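Local coordinates for protein ferritin (Pseudo-nitzschia multiseries, PDB 4IWK) that binds and oxidises ferrous iron at a ferroxidase centre within each four-helix-bundle subunit and probably stores it as ferric hydroxide in a 24-subunit shell, at residues N10-V13 and T14-F17; A19-V22 and Y23-A26; E48-E51 and H52-F56; F120-P123 and F124-Q127. One frame throughout, in Å; residues are numbered along the deposited sequence. Where two conformers were deposited one is given.

Contact 1: residues N10-V13 and T14-F17; sequences NRQV and TQEF. With FE (Fe (III) ion), chain G.
Gln12 and Glu16 meet one helical turn apart, and the bond between them shows how a second-shell amide can position a metal ligand. Gln12 NE2 donates to Glu16 OE2 over 2.9 Å; the acceptor lies in the amide plane of Gln12, whereas the donor reaches the carboxylate on its anti side, 33° out of its plane. The other end of the amide, Gln12 OE1, is hydrogen-bonded to Ser101 on helix 84-111, which fixes the rotation of the group.

Metal coordination uses the remaining oxygen: Glu16 OE1 binds the iron of chain G at 2.0 Å. Water 1, itself an iron ligand, donates to Glu16 OE2 over 2.5 Å, so this oxygen is gripped by two donors. Glu49 and His52 of helix 36-62 complete the protein ligands of this iron, making Glu16 the contribution of helix 3-32 to the ferroxidase site of the ferritin four-helix bundle.

Apolar packing occupies a different side of the helix. Val13 CG1, anti to the backbone N (chi1 173°), runs beside the Phe17 ring and comes within 3.4 Å of Phe17 CE2, a snug fit.

Among the backbone bonds, Thr14 N to Asn10 O spans 3.2 Å and Phe17 N to Val13 O 3.0 Å. Thr14 OG1 is hydrogen-bonded to Gln70, and Gln15 NE2 to Asn98 OD1.

Contact 2: residues A19-V22 and Y23-A26; sequences ASQV and YLSA
Between Ala19 and Ala26 helix 3-32 runs regularly, its four i-to-i+4 bonds starting with the nearly straight Tyr23 N to Ala19 O at 2.9 Å and ending with Ala26 N to Val22 O at 2.8 Å. In the conformer given here, one of two modelled for Ser25, Val22 O has a second donor: Ser25 OG turns back on the helix and gives it a hydrogen bond of 2.6 Å, less certain therefore than those of the backbone. The first torsion makes this possible: at chi1 77° the hydroxyl stands between the backbone N and the carbonyl carbon of its own residue, and so is carried back over the preceding turn.

Tyr23 leaves the helix on another side. Its ring passes the carbonyl of Ala19 obliquely, with Tyr23 CD1 3.4 Å from Ala19 O, the same oxygen that accepts the backbone N-H of Tyr23. The far end of the side chain is anchored on helix 84-111, where Tyr23 OH is hydrogen-bonded to Glu95 OE2. Gln21 and Leu24 lie side by side and point the same way, Gln21 OE1 reaching 3.8 Å from Leu24 CD2; both also pack against a second subunit, Gln21 on its Val72 and Leu24 on its Leu54. Ser20 OG, meanwhile, is tied to the backbone oxygen of Ser46.

One side of the helix thus serves the subunit interface, while another presents a tyrosine that steadies an iron-binding glutamate, an element familiar from the ferroxidase centres of ferritins.

Contact 3: residues E48-E51 and H52-F56; sequences EERE and HGLGF. With FE (Fe (III) ion), chain G; FE (Fe (III) ion), chain I.
Glu49 and His52 form the Glu-x-x-His motif of helix 36-62, here at work in a diiron ferroxidase centre. The Glu49 carboxylate bridges two metals, OE1 binding the iron of chain G and OE2 the iron of chain I, each at 2.1 Å. His52 ND1 joins the first of these at 2.4 Å. Carboxylate and imidazole planes stand 81° apart, and Glu49 OE1 is 3.4 Å from His52 ND1 because the two share a metal rather than a proton. Water 2 lies between both irons as a further bridge.

The imidazole is also held by the turn before it. Glu48 O sits over one ring face, and the extended Glu48 side chain brings OE2 to 3.6 Å from His52 CE1. With CG anti to the backbone N (chi1 -175°), this carboxylate reaches a third iron, which it shares with Glu45 and Glu131. Cut back to an alanine, Glu48 would probably leave that iron short of one of its three protein ligands and the His52 ring without its neighbour.

On the side facing the second subunit, Leu54 CD1 lies over a face of the Arg50 guanidinium, 3.6 Å from Arg50 NH1, while Arg50 NH2 is hydrogen-bonded to Ser46 OG of that subunit. Two carboxylates and a histidine within five residues, serving three irons, are characteristic of a ferritin site that pairs a dinuclear centre with a third metal position.

Contact 4: residues F120-P123 and F124-Q127; sequences FLNP and FHLQ
Leu121 O takes two backbone donors, His125 N at 2.9 Å and, weakly, Phe124 N at 2.8 Å with an N-H...O angle of only 120°. The doubled grip marks a proline kink in helix 115-145 of the four-helix bundle: Pro123 has no N-H to offer the turn before, and Phe124 turns to the oxygen three residues back. Regular i-to-i+4 bonding resumes with His125 N and continues with Leu126 N to Asn122 O at 3.2 Å and Gln127 N to Pro123 O at 2.9 Å.

The same carbonyl oxygen of Leu121 lies over one face of the His125 ring, offset toward its rim, and Asn122 ND2 stands at the edge of that ring, in its plane. Farther along, the imidazole packs on Ala106 of helix 84-111 and on Ala116 of a third subunit, with Leu121 CB against it within the helix. A gap between these three surfaces would probably follow from an alanine in place of His125, with the Asn122 amide losing its ring neighbour.

Gln127, an iron-binding residue in another structure of this protein, sits beside Glu48 near the metal site. The opposite end of the segment is aromatic, Phe120 and Phe124 both meeting Phe56 of helix 36-62. Carbonyl oxygens of Phe120 and Leu121 lie in the plane of the Phe124 ring at its edge. Phe120 CG, anti to the backbone N (chi1 175°), carries its ring to that of Phe124; the two cross obliquely, planes 46° apart, with Phe124 CE2 over one face of Phe120 and 3.6 Å from Phe120 CZ.

Overall arrangement
Read from the N terminus, the four contacts follow in series, and none encloses or crosses another: each lies within a single helix and closes no loop. Contacts 1 and 2 occupy successive parts of helix 3-32, their centres about 14 Å apart. After the turn into helix 36-62 comes contact 3, which meets both: it shares the iron of chain G with contact 1, and its Glu49 packs against Tyr23 of contact 2. Contact 4, on helix 115-145, touches contact 3 through Phe56 and Glu48 but stays about 9 Å from contact 2 at the nearest atoms. Contact 3 therefore ties three helices of the bundle together, partly at the iron site and partly through the apolar core round Phe56.

Contact 1: residues N10-V13 and T14-F17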
loop_
_atom_site.group_PDB
_atom_site.type_symbol
_atom_site.label_atom_id
_atom_site.label_comp_id
_atom_site.label_asym_id
_atom_site.label_seq_id
_atom_site.Cartn_x
_atom_site.Cartn_y
_atom_site.Cartn_z
ATOM N N ASN A 10 -27.741 49.032 -3.342
ATOM C CA ASN A 10 -28.372 48.632 -4.590
ATOM C C ASN A 10 -27.480 49.052 -5.796
ATOM O O ASN A 10 -27.234 48.220 -6.737
ATOM C CB ASN A 10 -29.786 49.248 -4.623
ATOM C CG ASN A 10 -30.745 48.489 -5.512
ATOM O OD1 ASN A 10 -31.297 49.044 -6.491
ATOM N ND2 ASN A 10 -30.906 47.194 -5.234
ATOM N N ARG A 11 -27.007 50.290 -5.826
ATOM C CA ARG A 11 -26.146 50.739 -6.927
ATOM C C ARG A 11 -24.851 49.852 -7.054
ATOM O O ARG A 11 -24.247 49.747 -8.109
ATOM C CB ARG A 11 -25.763 52.217 -6.832
ATOM C CG ARG A 11 -26.845 53.199 -7.276
ATOM C CD ARG A 11 -26.742 54.462 -6.427
ATOM N NE ARG A 11 -26.987 55.693 -7.157
ATOM C CZ ARG A 11 -26.083 56.658 -7.318
ATOM N NH1 ARG A 11 -24.864 56.554 -6.782
ATOM N NH2 ARG A 11 -26.397 57.747 -8.013
ATOM N N GLN A 12 -24.364 49.353 -5.919
ATOM C CA GLN A 12 -23.083 48.627 -5.943
ATOM C C GLN A 12 -23.326 47.320 -6.748
ATOM O O GLN A 12 -22.423 46.878 -7.529
ATOM C CB GLN A 12 -22.522 48.259 -4.536
ATOM C CG GLN A 12 -21.116 47.672 -4.620
ATOM C CD GLN A 12 -20.116 48.690 -5.195
ATOM O OE1 GLN A 12 -20.292 49.900 -4.983
ATOM N NE2 GLN A 12 -19.120 48.246 -5.919
ATOM N N VAL A 13 -24.468 46.681 -6.540
ATOM C CA VAL A 13 -24.772 45.465 -7.300
ATOM C C VAL A 13 -24.796 45.816 -8.766
ATOM O O VAL A 13 -24.201 45.107 -9.597
ATOM C CB VAL A 13 -26.153 44.866 -6.927
ATOM C CG1 VAL A 13 -26.517 43.707 -7.856
ATOM C CG2 VAL A 13 -26.157 44.397 -5.454
ATOM N N THR A 14 -25.492 46.907 -9.104
ATOM C CA THR A 14 -25.477 47.332 -10.509
ATOM C C THR A 14 -24.068 47.583 -11.070
ATOM O O THR A 14 -23.764 47.164 -12.200
ATOM C CB THR A 14 -26.290 48.623 -10.688
ATOM O OG1 THR A 14 -27.563 48.371 -10.144
ATOM C CG2 THR A 14 -26.441 48.968 -12.231
ATOM N N GLN A 15 -23.176 48.200 -10.258
ATOM C CA GLN A 15 -21.854 48.535 -10.757
ATOM C C GLN A 15 -21.049 47.211 -10.992
ATOM O O GLN A 15 -20.277 47.127 -11.986
ATOM C CB GLN A 15 -21.181 49.417 -9.700
ATOM C CG GLN A 15 -19.700 49.761 -10.070
ATOM C CD GLN A 15 -19.587 50.523 -11.404
ATOM O OE1 GLN A 15 -20.513 51.265 -11.784
ATOM N NE2 GLN A 15 -18.509 50.290 -12.159
ATOM N N GLU A 16 -21.232 46.210 -10.092
ATOM C CA GLU A 16 -20.426 44.955 -10.269
ATOM C C GLU A 16 -20.949 44.266 -11.534
ATOM O O GLU A 16 -20.105 43.777 -12.340
ATOM C CB GLU A 16 -20.643 43.983 -9.097
ATOM C CG GLU A 16 -20.065 44.586 -7.759
ATOM C CD GLU A 16 -18.607 44.912 -7.702
ATOM O OE1 GLU A 16 -17.875 44.355 -8.521
ATOM O OE2 GLU A 16 -18.214 45.680 -6.787
ATOM N N PHE A 17 -22.257 44.277 -11.750
ATOM C CA PHE A 17 -22.762 43.611 -12.962
ATOM C C PHE A 17 -22.460 44.396 -14.243
ATOM O O PHE A 17 -22.205 43.754 -15.301
ATOM C CB PHE A 17 -24.280 43.344 -12.868
ATOM C CG PHE A 17 -24.671 42.352 -11.818
ATOM C CD1 PHE A 17 -23.768 41.396 -11.298
ATOM C CD2 PHE A 17 -25.993 42.350 -11.371
ATOM C CE1 PHE A 17 -24.179 40.458 -10.344
ATOM C CE2 PHE A 17 -26.407 41.404 -10.421
ATOM C CZ PHE A 17 -25.497 40.421 -9.945
HETATM FE FE FE G . -15.876 44.181 -8.565
HETATM O O HOH W 1 -15.699 45.434 -6.933
HETATM O O HOH W 2 -13.812 44.484 -8.924
#

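Contact 2: residues A19-V22 and Y23-A26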
loop_
_atom_site.group_PDB
_atom_site.type_symbol
_atom_site.label_atom_id
_atom_site.label_comp_id
_atom_site.label_asym_id
_atom_site.label_seq_id
_atom_site.Cartn_x
_atom_site.Cartn_y
_atom_site.Cartn_z
ATOM N N ALA A 19 -19.690 46.103 -14.586
ATOM C CA ALA A 19 -18.298 45.729 -14.839
ATOM C C ALA A 19 -18.164 44.326 -15.403
ATOM O O ALA A 19 -17.404 44.141 -16.296
ATOM C CB ALA A 19 -17.495 45.795 -13.553
ATOM N N SER A 20 -19.001 43.406 -14.968
ATOM C CA SER A 20 -18.971 42.066 -15.575
ATOM C C SER A 20 -19.203 42.138 -17.090
ATOM O O SER A 20 -18.533 41.444 -17.879
ATOM C CB SER A 20 -20.046 41.225 -14.895
ATOM O OG SER A 20 -19.995 39.918 -15.457
ATOM N N GLN A 21 -20.178 42.982 -17.475
ATOM C CA GLN A 21 -20.527 43.091 -18.919
ATOM C C GLN A 21 -19.441 43.809 -19.676
ATOM O O GLN A 21 -19.162 43.506 -20.864
ATOM C CB GLN A 21 -21.893 43.864 -19.100
ATOM C CG GLN A 21 -23.082 43.000 -18.708
ATOM C CD GLN A 21 -23.236 41.859 -19.775
ATOM O OE1 GLN A 21 -22.697 40.777 -19.522
ATOM N NE2 GLN A 21 -23.893 42.125 -20.913
ATOM N N VAL A 22 -18.810 44.834 -19.054
ATOM C CA VAL A 22 -17.697 45.492 -19.723
ATOM C C VAL A 22 -16.500 44.503 -19.961
ATOM O O VAL A 22 -15.873 44.476 -21.065
ATOM C CB VAL A 22 -17.257 46.721 -18.906
ATOM C CG1 VAL A 22 -15.952 47.316 -19.543
ATOM C CG2 VAL A 22 -18.398 47.818 -18.935
ATOM N N TYR A 23 -16.186 43.713 -18.947
ATOM C CA TYR A 23 -15.142 42.671 -19.156
ATOM C C TYR A 23 -15.545 41.716 -20.229
ATOM O O TYR A 23 -14.667 41.334 -21.026
ATOM C CB TYR A 23 -14.947 41.927 -17.793
ATOM C CG TYR A 23 -13.925 42.642 -16.927
ATOM C CD1 TYR A 23 -14.242 43.111 -15.656
ATOM C CD2 TYR A 23 -12.577 42.607 -17.292
ATOM C CE1 TYR A 23 -13.267 43.729 -14.810
ATOM C CE2 TYR A 23 -11.580 43.161 -16.469
ATOM C CZ TYR A 23 -11.939 43.689 -15.239
ATOM O OH TYR A 23 -11.003 44.225 -14.369
ATOM N N LEU A 24 -16.860 41.364 -20.337
ATOM C CA LEU A 24 -17.220 40.418 -21.385
ATOM C C LEU A 24 -17.039 41.154 -22.734
ATOM O O LEU A 24 -16.534 40.558 -23.697
ATOM C CB LEU A 24 -18.701 40.016 -21.220
ATOM C CG LEU A 24 -19.240 39.136 -22.352
ATOM C CD1 LEU A 24 -18.416 37.815 -22.331
ATOM C CD2 LEU A 24 -20.706 38.784 -22.104
ATOM N N SER A 25 -17.427 42.436 -22.829
ATOM C CA SER A 25 -17.184 43.191 -24.067
ATOM C C SER A 25 -15.673 43.226 -24.457
ATOM O O SER A 25 -15.342 43.067 -25.652
ATOM C CB SER A 25 -17.769 44.616 -23.967
ATOM O OG SER A 25 -16.965 45.499 -23.188
ATOM N N ALA A 26 -14.794 43.412 -23.449
ATOM C CA ALA A 26 -13.330 43.370 -23.729
ATOM C C ALA A 26 -12.919 41.983 -24.257
ATOM O O ALA A 26 -12.119 41.886 -25.190
ATOM C CB ALA A 26 -12.537 43.732 -22.491
#

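Contact 3: residues E48-E51 and H52-F56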
loop_
_atom_site.group_PDB
_atom_site.type_symbol
_atom_site.label_atom_id
_atom_site.label_comp_id
_atom_site.label_asym_id
_atom_site.label_seq_id
_atom_site.Cartn_x
_atom_site.Cartn_y
_atom_site.Cartn_z
ATOM N N GLU A 48 -15.704 36.950 -12.254
ATOM C CA GLU A 48 -15.343 37.378 -10.863
ATOM C C GLU A 48 -16.218 38.579 -10.505
ATOM O O GLU A 48 -16.722 38.649 -9.396
ATOM C CB GLU A 48 -13.865 37.685 -10.833
ATOM C CG GLU A 48 -13.423 37.991 -9.431
ATOM C CD GLU A 48 -12.054 38.578 -9.492
ATOM O OE1 GLU A 48 -11.077 37.771 -9.658
ATOM O OE2 GLU A 48 -12.000 39.847 -9.497
ATOM N N GLU A 49 -16.409 39.536 -11.425
ATOM C CA GLU A 49 -17.251 40.704 -11.027
ATOM C C GLU A 49 -18.687 40.258 -10.837
ATOM O O GLU A 49 -19.371 40.808 -9.932
ATOM C CB GLU A 49 -17.257 41.723 -12.195
ATOM C CG GLU A 49 -15.906 42.322 -12.482
ATOM C CD GLU A 49 -15.478 43.295 -11.427
ATOM O OE1 GLU A 49 -16.236 43.443 -10.480
ATOM O OE2 GLU A 49 -14.547 44.052 -11.671
ATOM N N ARG A 50 -19.198 39.312 -11.617
ATOM C CA ARG A 50 -20.540 38.823 -11.270
ATOM C C ARG A 50 -20.539 38.171 -9.873
ATOM O O ARG A 50 -21.482 38.444 -9.112
ATOM C CB ARG A 50 -20.922 37.772 -12.349
ATOM C CG ARG A 50 -22.361 37.284 -12.096
ATOM C CD ARG A 50 -22.843 36.494 -13.321
ATOM N NE ARG A 50 -24.241 35.976 -13.040
ATOM C CZ ARG A 50 -24.337 34.817 -12.385
ATOM N NH1 ARG A 50 -23.235 34.230 -11.967
ATOM N NH2 ARG A 50 -25.484 34.292 -12.022
ATOM N N GLU A 51 -19.496 37.381 -9.528
ATOM C CA GLU A 51 -19.432 36.897 -8.110
ATOM C C GLU A 51 -19.436 38.011 -7.063
ATOM O O GLU A 51 -20.152 37.830 -6.038
ATOM C CB GLU A 51 -18.222 35.964 -7.882
ATOM C CG GLU A 51 -18.277 34.703 -8.726
ATOM C CD GLU A 51 -19.507 33.842 -8.380
ATOM O OE1 GLU A 51 -19.996 33.834 -7.203
ATOM O OE2 GLU A 51 -20.097 33.249 -9.294
ATOM N N HIS A 52 -18.732 39.144 -7.326
ATOM C CA HIS A 52 -18.833 40.249 -6.379
ATOM C C HIS A 52 -20.274 40.714 -6.229
ATOM O O HIS A 52 -20.800 40.926 -5.081
ATOM C CB HIS A 52 -18.027 41.446 -6.823
ATOM C CG HIS A 52 -16.584 41.164 -6.866
ATOM N ND1 HIS A 52 -15.672 41.986 -7.504
ATOM C CD2 HIS A 52 -15.886 40.091 -6.375
ATOM C CE1 HIS A 52 -14.474 41.431 -7.415
ATOM N NE2 HIS A 52 -14.568 40.295 -6.746
ATOM N N GLY A 53 -20.964 40.912 -7.367
ATOM C CA GLY A 53 -22.349 41.424 -7.272
ATOM C C GLY A 53 -23.191 40.387 -6.481
ATOM O O GLY A 53 -24.049 40.797 -5.704
ATOM N N LEU A 54 -23.010 39.103 -6.776
ATOM C CA LEU A 54 -23.780 38.079 -6.042
ATOM C C LEU A 54 -23.507 38.114 -4.536
ATOM O O LEU A 54 -24.445 37.881 -3.748
ATOM C CB LEU A 54 -23.478 36.675 -6.527
ATOM C CG LEU A 54 -24.013 36.447 -7.994
ATOM C CD1 LEU A 54 -23.519 35.071 -8.498
ATOM C CD2 LEU A 54 -25.552 36.537 -8.149
ATOM N N GLY A 55 -22.255 38.405 -4.177
ATOM C CA GLY A 55 -21.852 38.513 -2.759
ATOM C C GLY A 55 -22.630 39.651 -2.121
ATOM O O GLY A 55 -23.136 39.549 -0.967
ATOM N N PHE A 56 -22.733 40.779 -2.829
ATOM C CA PHE A 56 -23.519 41.958 -2.310
ATOM C C PHE A 56 -25.019 41.586 -2.199
ATOM O O PHE A 56 -25.664 41.914 -1.200
ATOM C CB PHE A 56 -23.351 43.214 -3.190
ATOM C CG PHE A 56 -22.100 43.993 -2.852
ATOM C CD1 PHE A 56 -20.851 43.557 -3.209
ATOM C CD2 PHE A 56 -22.225 45.084 -1.980
ATOM C CE1 PHE A 56 -19.681 44.251 -2.781
ATOM C CE2 PHE A 56 -21.100 45.742 -1.555
ATOM C CZ PHE A 56 -19.828 45.357 -1.945
HETATM FE FE FE G . -15.876 44.181 -8.565
HETATM FE FE FE I . -12.808 43.988 -10.481
HETATM O O HOH W 1 -15.699 45.434 -6.933
HETATM O O HOH W 2 -13.812 44.484 -8.924
HETATM O O HOH W 3 -12.551 42.189 -10.659
#

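Contact 4: residues F120-P123 and F124-Q127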
loop_
_atom_site.group_PDB
_atom_site.type_symbol
_atom_site.label_atom_id
_atom_site.label_comp_id
_atom_site.label_asym_id
_atom_site.label_seq_id
_atom_site.Cartn_x
_atom_site.Cartn_y
_atom_site.Cartn_z
ATOM N N PHE A 120 -18.313 44.229 6.301
ATOM C CA PHE A 120 -18.466 43.462 5.074
ATOM C C PHE A 120 -17.614 43.995 3.916
ATOM O O PHE A 120 -17.164 43.236 3.107
ATOM C CB PHE A 120 -19.990 43.513 4.713
ATOM C CG PHE A 120 -20.315 42.846 3.373
ATOM C CD1 PHE A 120 -20.283 41.475 3.260
ATOM C CD2 PHE A 120 -20.605 43.637 2.273
ATOM C CE1 PHE A 120 -20.571 40.820 2.011
ATOM C CE2 PHE A 120 -20.866 42.995 1.015
ATOM C CZ PHE A 120 -20.839 41.608 0.908
ATOM N N LEU A 121 -17.511 45.335 3.833
ATOM C CA LEU A 121 -16.808 45.967 2.716
ATOM C C LEU A 121 -15.292 45.785 2.801
ATOM O O LEU A 121 -14.591 45.834 1.764
ATOM C CB LEU A 121 -17.132 47.465 2.627
ATOM C CG LEU A 121 -18.603 47.837 2.416
ATOM C CD1 LEU A 121 -18.761 49.330 2.391
ATOM C CD2 LEU A 121 -18.973 47.252 1.018
ATOM N N ASN A 122 -14.745 45.572 3.995
ATOM C CA ASN A 122 -13.274 45.565 4.092
ATOM C C ASN A 122 -12.512 44.689 3.129
ATOM O O ASN A 122 -11.559 45.162 2.463
ATOM C CB ASN A 122 -12.882 45.323 5.593
ATOM C CG ASN A 122 -13.060 46.527 6.417
ATOM O OD1 ASN A 122 -13.193 46.363 7.668
ATOM N ND2 ASN A 122 -13.189 47.652 5.871
ATOM N N PRO A 123 -12.904 43.440 2.904
ATOM C CA PRO A 123 -12.128 42.632 1.940
ATOM C C PRO A 123 -12.303 43.117 0.535
ATOM O O PRO A 123 -11.379 42.917 -0.276
ATOM C CB PRO A 123 -12.749 41.214 2.051
ATOM C CG PRO A 123 -13.667 41.264 3.253
ATOM C CD PRO A 123 -13.775 42.649 3.811
ATOM N N PHE A 124 -13.405 43.784 0.239
ATOM C CA PHE A 124 -13.532 44.383 -1.107
ATOM C C PHE A 124 -12.634 45.596 -1.250
ATOM O O PHE A 124 -12.057 45.846 -2.345
ATOM C CB PHE A 124 -15.008 44.843 -1.352
ATOM C CG PHE A 124 -15.991 43.630 -1.427
ATOM C CD1 PHE A 124 -16.144 42.950 -2.649
ATOM C CD2 PHE A 124 -16.627 43.135 -0.310
ATOM C CE1 PHE A 124 -16.975 41.806 -2.706
ATOM C CE2 PHE A 124 -17.481 42.043 -0.344
ATOM C CZ PHE A 124 -17.643 41.363 -1.544
ATOM N N HIS A 125 -12.469 46.381 -0.151
ATOM C CA HIS A 125 -11.519 47.488 -0.290
ATOM C C HIS A 125 -10.119 47.001 -0.667
ATOM O O HIS A 125 -9.431 47.598 -1.542
ATOM C CB HIS A 125 -11.473 48.281 1.070
ATOM C CG HIS A 125 -12.729 49.032 1.334
ATOM N ND1 HIS A 125 -13.399 49.015 2.559
ATOM C CD2 HIS A 125 -13.477 49.772 0.497
ATOM C CE1 HIS A 125 -14.479 49.808 2.460
ATOM N NE2 HIS A 125 -14.551 50.229 1.209
ATOM N N LEU A 126 -9.685 45.921 0.009
ATOM C CA LEU A 126 -8.344 45.401 -0.190
ATOM C C LEU A 126 -8.237 44.691 -1.523
ATOM O O LEU A 126 -7.269 44.838 -2.168
ATOM C CB LEU A 126 -7.974 44.455 0.965
ATOM C CG LEU A 126 -7.926 45.224 2.292
ATOM C CD1 LEU A 126 -7.583 44.217 3.393
ATOM C CD2 LEU A 126 -6.812 46.296 2.225
ATOM N N GLN A 127 -9.330 44.031 -1.957
ATOM C CA GLN A 127 -9.280 43.374 -3.271
ATOM C C GLN A 127 -9.108 44.473 -4.347
ATOM O O GLN A 127 -8.302 44.253 -5.248
ATOM C CB GLN A 127 -10.556 42.546 -3.477
ATOM C CG GLN A 127 -10.767 42.103 -4.969
ATOM C CD GLN A 127 -9.985 40.889 -5.415
ATOM O OE1 GLN A 127 -9.938 40.543 -6.654
ATOM N NE2 GLN A 127 -9.370 40.207 -4.432
#